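Local coordinates for UPF0303 protein YBR137W (PDB 4CLC) that is a cytoplasmic protein of unknown biochemical function, in the UPF0303 family related to the HbpS-like haem-degrading proteins, at residues F34-R47 with I61-R73. Residues are numbered along the deposited sequence; the frame is centred on the assembly and turned at random.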
# COMPACT_ATOMS: atom_id res chain seq x y z
N PHE D 34 27.80 -27.31 6.19
CA PHE D 34 26.42 -26.85 6.36
C PHE D 34 25.30 -27.73 5.81
O PHE D 34 24.75 -27.42 4.77
CB PHE D 34 26.22 -25.48 5.76
CG PHE D 34 25.21 -24.69 6.50
CD1 PHE D 34 25.28 -24.60 7.88
CD2 PHE D 34 24.19 -24.05 5.84
CE1 PHE D 34 24.36 -23.89 8.59
CE2 PHE D 34 23.26 -23.33 6.54
CZ PHE D 34 23.34 -23.25 7.92
N THR D 35 24.98 -28.84 6.48
CA THR D 35 23.74 -29.59 6.24
C THR D 35 22.60 -29.11 7.12
O THR D 35 22.82 -28.30 8.03
CB THR D 35 23.90 -31.05 6.57
OG1 THR D 35 24.15 -31.16 7.98
CG2 THR D 35 25.05 -31.65 5.77
N TYR D 36 21.40 -29.66 6.93
CA TYR D 36 20.30 -29.35 7.85
C TYR D 36 20.69 -29.67 9.30
O TYR D 36 20.13 -29.09 10.26
CB TYR D 36 19.04 -30.16 7.49
CG TYR D 36 19.11 -31.59 8.00
CD1 TYR D 36 19.71 -32.58 7.24
CD2 TYR D 36 18.63 -31.94 9.26
CE1 TYR D 36 19.81 -33.88 7.69
CE2 TYR D 36 18.75 -33.25 9.73
CZ TYR D 36 19.32 -34.21 8.93
OH TYR D 36 19.44 -35.51 9.37
N GLN D 37 21.58 -30.64 9.46
CA GLN D 37 22.01 -31.13 10.76
C GLN D 37 23.09 -30.22 11.32
O GLN D 37 23.10 -29.91 12.53
CB GLN D 37 22.52 -32.57 10.65
CG GLN D 37 22.77 -33.23 11.99
CD GLN D 37 21.54 -33.29 12.89
OE1 GLN D 37 20.41 -33.48 12.42
NE2 GLN D 37 21.75 -33.13 14.19
N ASP D 38 23.99 -29.80 10.44
CA ASP D 38 24.97 -28.77 10.78
C ASP D 38 24.26 -27.58 11.40
O ASP D 38 24.71 -27.03 12.40
CB ASP D 38 25.75 -28.35 9.55
CG ASP D 38 26.70 -29.42 9.08
OD1 ASP D 38 27.01 -30.30 9.91
OD2 ASP D 38 27.15 -29.38 7.92
N ALA D 39 23.14 -27.19 10.81
CA ALA D 39 22.36 -26.10 11.33
C ALA D 39 21.95 -26.39 12.76
O ALA D 39 22.12 -25.56 13.64
CB ALA D 39 21.13 -25.84 10.46
N PHE D 40 21.40 -27.57 12.99
CA PHE D 40 20.84 -27.87 14.29
C PHE D 40 21.94 -28.02 15.33
O PHE D 40 21.81 -27.59 16.48
CB PHE D 40 19.98 -29.14 14.23
CG PHE D 40 19.34 -29.48 15.55
CD1 PHE D 40 18.26 -28.74 16.01
CD2 PHE D 40 19.83 -30.52 16.33
CE1 PHE D 40 17.66 -29.04 17.22
CE2 PHE D 40 19.25 -30.81 17.54
CZ PHE D 40 18.15 -30.08 17.99
N ASP D 41 23.04 -28.65 14.91
CA ASP D 41 24.17 -28.80 15.78
C ASP D 41 24.68 -27.41 16.14
O ASP D 41 24.78 -27.09 17.33
CB ASP D 41 25.26 -29.66 15.13
CG ASP D 41 24.83 -31.10 14.97
OD1 ASP D 41 23.95 -31.54 15.76
OD2 ASP D 41 25.35 -31.80 14.07
N LEU D 42 24.94 -26.59 15.13
CA LEU D 42 25.47 -25.25 15.38
C LEU D 42 24.56 -24.42 16.29
O LEU D 42 25.04 -23.74 17.18
CB LEU D 42 25.68 -24.50 14.07
CG LEU D 42 25.98 -23.01 14.29
CD1 LEU D 42 27.32 -22.86 14.97
CD2 LEU D 42 25.95 -22.26 12.98
N GLY D 43 23.26 -24.48 16.07
CA GLY D 43 22.33 -23.72 16.87
C GLY D 43 22.28 -24.13 18.33
O GLY D 43 22.13 -23.27 19.21
N THR D 44 22.38 -25.43 18.61
CA THR D 44 22.26 -25.88 19.99
C THR D 44 23.58 -25.63 20.70
O THR D 44 23.63 -25.29 21.88
CB THR D 44 21.82 -27.37 20.12
OG1 THR D 44 22.66 -28.21 19.32
CG2 THR D 44 20.39 -27.55 19.66
N TYR D 45 24.66 -25.77 19.93
CA TYR D 45 25.99 -25.42 20.39
C TYR D 45 26.02 -24.00 20.97
O TYR D 45 26.37 -23.78 22.14
CB TYR D 45 26.96 -25.54 19.22
CG TYR D 45 28.41 -25.28 19.56
CD1 TYR D 45 29.12 -26.15 20.36
CD2 TYR D 45 29.07 -24.18 19.02
CE1 TYR D 45 30.46 -25.93 20.64
CE2 TYR D 45 30.41 -23.95 19.30
CZ TYR D 45 31.10 -24.83 20.11
OH TYR D 45 32.43 -24.61 20.40
N ILE D 46 25.62 -23.04 20.15
CA ILE D 46 25.49 -21.65 20.57
C ILE D 46 24.51 -21.51 21.71
O ILE D 46 24.69 -20.66 22.59
CB ILE D 46 25.02 -20.76 19.40
CG1 ILE D 46 25.96 -20.90 18.21
CG2 ILE D 46 24.88 -19.31 19.84
CD1 ILE D 46 25.52 -20.10 17.06
N ARG D 47 23.47 -22.33 21.71
CA ARG D 47 22.44 -22.18 22.72
C ARG D 47 23.06 -22.54 24.05
O ARG D 47 22.83 -21.86 25.05
CB ARG D 47 21.21 -23.05 22.44
CG ARG D 47 20.07 -22.83 23.44
CD ARG D 47 18.90 -23.75 23.19
NE ARG D 47 17.86 -23.58 24.19
CZ ARG D 47 17.85 -24.22 25.35
NH1 ARG D 47 18.84 -25.05 25.63
NH2 ARG D 47 16.87 -24.03 26.22
N ILE D 61 18.30 -16.79 19.18
CA ILE D 61 19.31 -17.28 18.26
C ILE D 61 18.67 -17.73 16.95
O ILE D 61 17.77 -18.56 16.98
CB ILE D 61 20.09 -18.45 18.88
CG1 ILE D 61 20.78 -18.00 20.17
CG2 ILE D 61 21.09 -19.03 17.90
CD1 ILE D 61 21.30 -19.14 20.99
N ASP D 62 19.12 -17.21 15.81
CA ASP D 62 18.56 -17.60 14.53
C ASP D 62 19.61 -18.16 13.54
O ASP D 62 20.76 -17.73 13.50
CB ASP D 62 17.83 -16.41 13.89
CG ASP D 62 17.04 -16.80 12.63
OD1 ASP D 62 17.62 -16.76 11.52
OD2 ASP D 62 15.83 -17.13 12.76
N ILE D 63 19.21 -19.14 12.74
CA ILE D 63 20.01 -19.50 11.58
C ILE D 63 19.06 -19.55 10.39
O ILE D 63 18.12 -20.34 10.39
CB ILE D 63 20.74 -20.85 11.74
CG1 ILE D 63 21.68 -20.80 12.95
CG2 ILE D 63 21.52 -21.21 10.47
CD1 ILE D 63 22.37 -22.11 13.23
N SER D 64 19.29 -18.69 9.40
CA SER D 64 18.44 -18.63 8.24
C SER D 64 19.27 -18.65 6.97
O SER D 64 20.45 -18.34 6.99
CB SER D 64 17.55 -17.39 8.27
OG SER D 64 16.64 -17.43 9.36
N LEU D 65 18.66 -19.03 5.86
CA LEU D 65 19.33 -18.95 4.59
C LEU D 65 19.18 -17.53 4.10
O LEU D 65 18.36 -16.79 4.63
CB LEU D 65 18.74 -19.95 3.61
CG LEU D 65 18.89 -21.42 3.96
CD1 LEU D 65 18.35 -22.26 2.84
CD2 LEU D 65 20.34 -21.72 4.22
N PRO D 66 19.98 -17.14 3.09
CA PRO D 66 19.86 -15.78 2.55
C PRO D 66 18.50 -15.51 1.94
O PRO D 66 18.14 -14.35 1.79
CB PRO D 66 20.95 -15.72 1.49
CG PRO D 66 21.38 -17.12 1.28
CD PRO D 66 21.14 -17.84 2.53
N ASN D 67 17.77 -16.56 1.58
CA ASN D 67 16.47 -16.41 0.98
C ASN D 67 15.36 -16.23 2.03
O ASN D 67 14.22 -15.95 1.68
CB ASN D 67 16.18 -17.61 0.08
CG ASN D 67 15.64 -18.79 0.85
OD1 ASN D 67 15.93 -18.98 2.03
ND2 ASN D 67 14.82 -19.59 0.18
N GLY D 68 15.71 -16.38 3.30
CA GLY D 68 14.80 -16.12 4.41
C GLY D 68 14.33 -17.36 5.15
O GLY D 68 13.76 -17.27 6.24
N HIS D 69 14.58 -18.52 4.54
CA HIS D 69 14.19 -19.80 5.11
C HIS D 69 14.88 -20.04 6.47
O HIS D 69 16.10 -20.09 6.57
CB HIS D 69 14.53 -20.94 4.12
CG HIS D 69 14.23 -22.31 4.65
ND1 HIS D 69 13.17 -22.56 5.50
CD2 HIS D 69 14.86 -23.50 4.47
CE1 HIS D 69 13.16 -23.85 5.81
NE2 HIS D 69 14.17 -24.44 5.20
N CYS D 70 14.07 -20.25 7.51
CA CYS D 70 14.60 -20.43 8.85
C CYS D 70 14.92 -21.90 9.10
O CYS D 70 14.04 -22.74 9.00
CB CYS D 70 13.61 -19.90 9.87
SG CYS D 70 14.16 -20.02 11.57
N LEU D 71 16.18 -22.22 9.34
CA LEU D 71 16.58 -23.57 9.72
C LEU D 71 16.46 -23.80 11.24
O LEU D 71 16.13 -24.90 11.69
CB LEU D 71 18.00 -23.85 9.25
CG LEU D 71 18.22 -23.53 7.76
CD1 LEU D 71 19.65 -23.76 7.34
CD2 LEU D 71 17.30 -24.36 6.89
N PHE D 72 16.76 -22.76 12.02
CA PHE D 72 16.89 -22.87 13.47
C PHE D 72 16.45 -21.64 14.19
O PHE D 72 16.79 -20.54 13.79
CB PHE D 72 18.33 -23.16 13.89
CG PHE D 72 18.49 -23.43 15.36
CD1 PHE D 72 18.32 -24.70 15.86
CD2 PHE D 72 18.79 -22.41 16.24
CE1 PHE D 72 18.45 -24.95 17.21
CE2 PHE D 72 18.92 -22.65 17.60
CZ PHE D 72 18.75 -23.93 18.08
N ARG D 73 15.74 -21.81 15.29
CA ARG D 73 15.45 -20.69 16.16
C ARG D 73 15.28 -21.20 17.58
O ARG D 73 14.75 -22.29 17.79
CB ARG D 73 14.20 -19.95 15.69
CG ARG D 73 13.82 -18.79 16.56
CD ARG D 73 14.74 -17.61 16.35
NE ARG D 73 14.63 -17.05 15.00
CZ ARG D 73 13.66 -16.21 14.62
NH1 ARG D 73 12.72 -15.85 15.48
NH2 ARG D 73 13.65 -15.75 13.38
O HOH W 1 17.71 -27.81 12.24
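F72 lies flat beneath the backbone of helix 36-47 at G43, whose CA stands over the centre of the ring, 3.7 Å from the centroid and 14° off the normal, a CH-pi contact. With CG anti to the backbone N (chi1 -174°), the ring runs out from strand 70-73 to the helix. Followed outward from CB, CG and CD2 lie under G43 CA, CD1 approaches F40 CD1, CE1 touches both F40 CD1 and T44 CG2 (4.0 and 4.1 Å), CE2 meets G43 CA and O, and CZ ends 3.5 Å from G43 C. F40 comes up at the edge of the F72 ring, near its plane. Were F72 replaced by an alanine, a gap would probably open under G43 CA, and F40 and T44 would lose the ring they share. Beside it, I63 CD1 packs 3.6 Å from L42 CD2, while its other branch, CG2, touches the edge of the F34 ring at CZ (3.7 Å). F34 also meets L71 CD1, and A39 CB rests on L71 CB. L71 and F72 both face I63 in a classic beta bulge, their N atoms sharing I63 O; this puts both side chains against the helix. At the other end, I61 CD1 reaches I46 CG2 at 3.8 Å. Helix 36-53 thus covers the hairpin of strands 60-64 and 70-75 (segment 36-47 at 23° to strand 70-73), beside helix 153-168; strand 144-149 continues the five-stranded mixed sheet, and helix 84-98 packs on its other face, at D62 and R73, a layering consistent with the HbpS-like family (GAF clan).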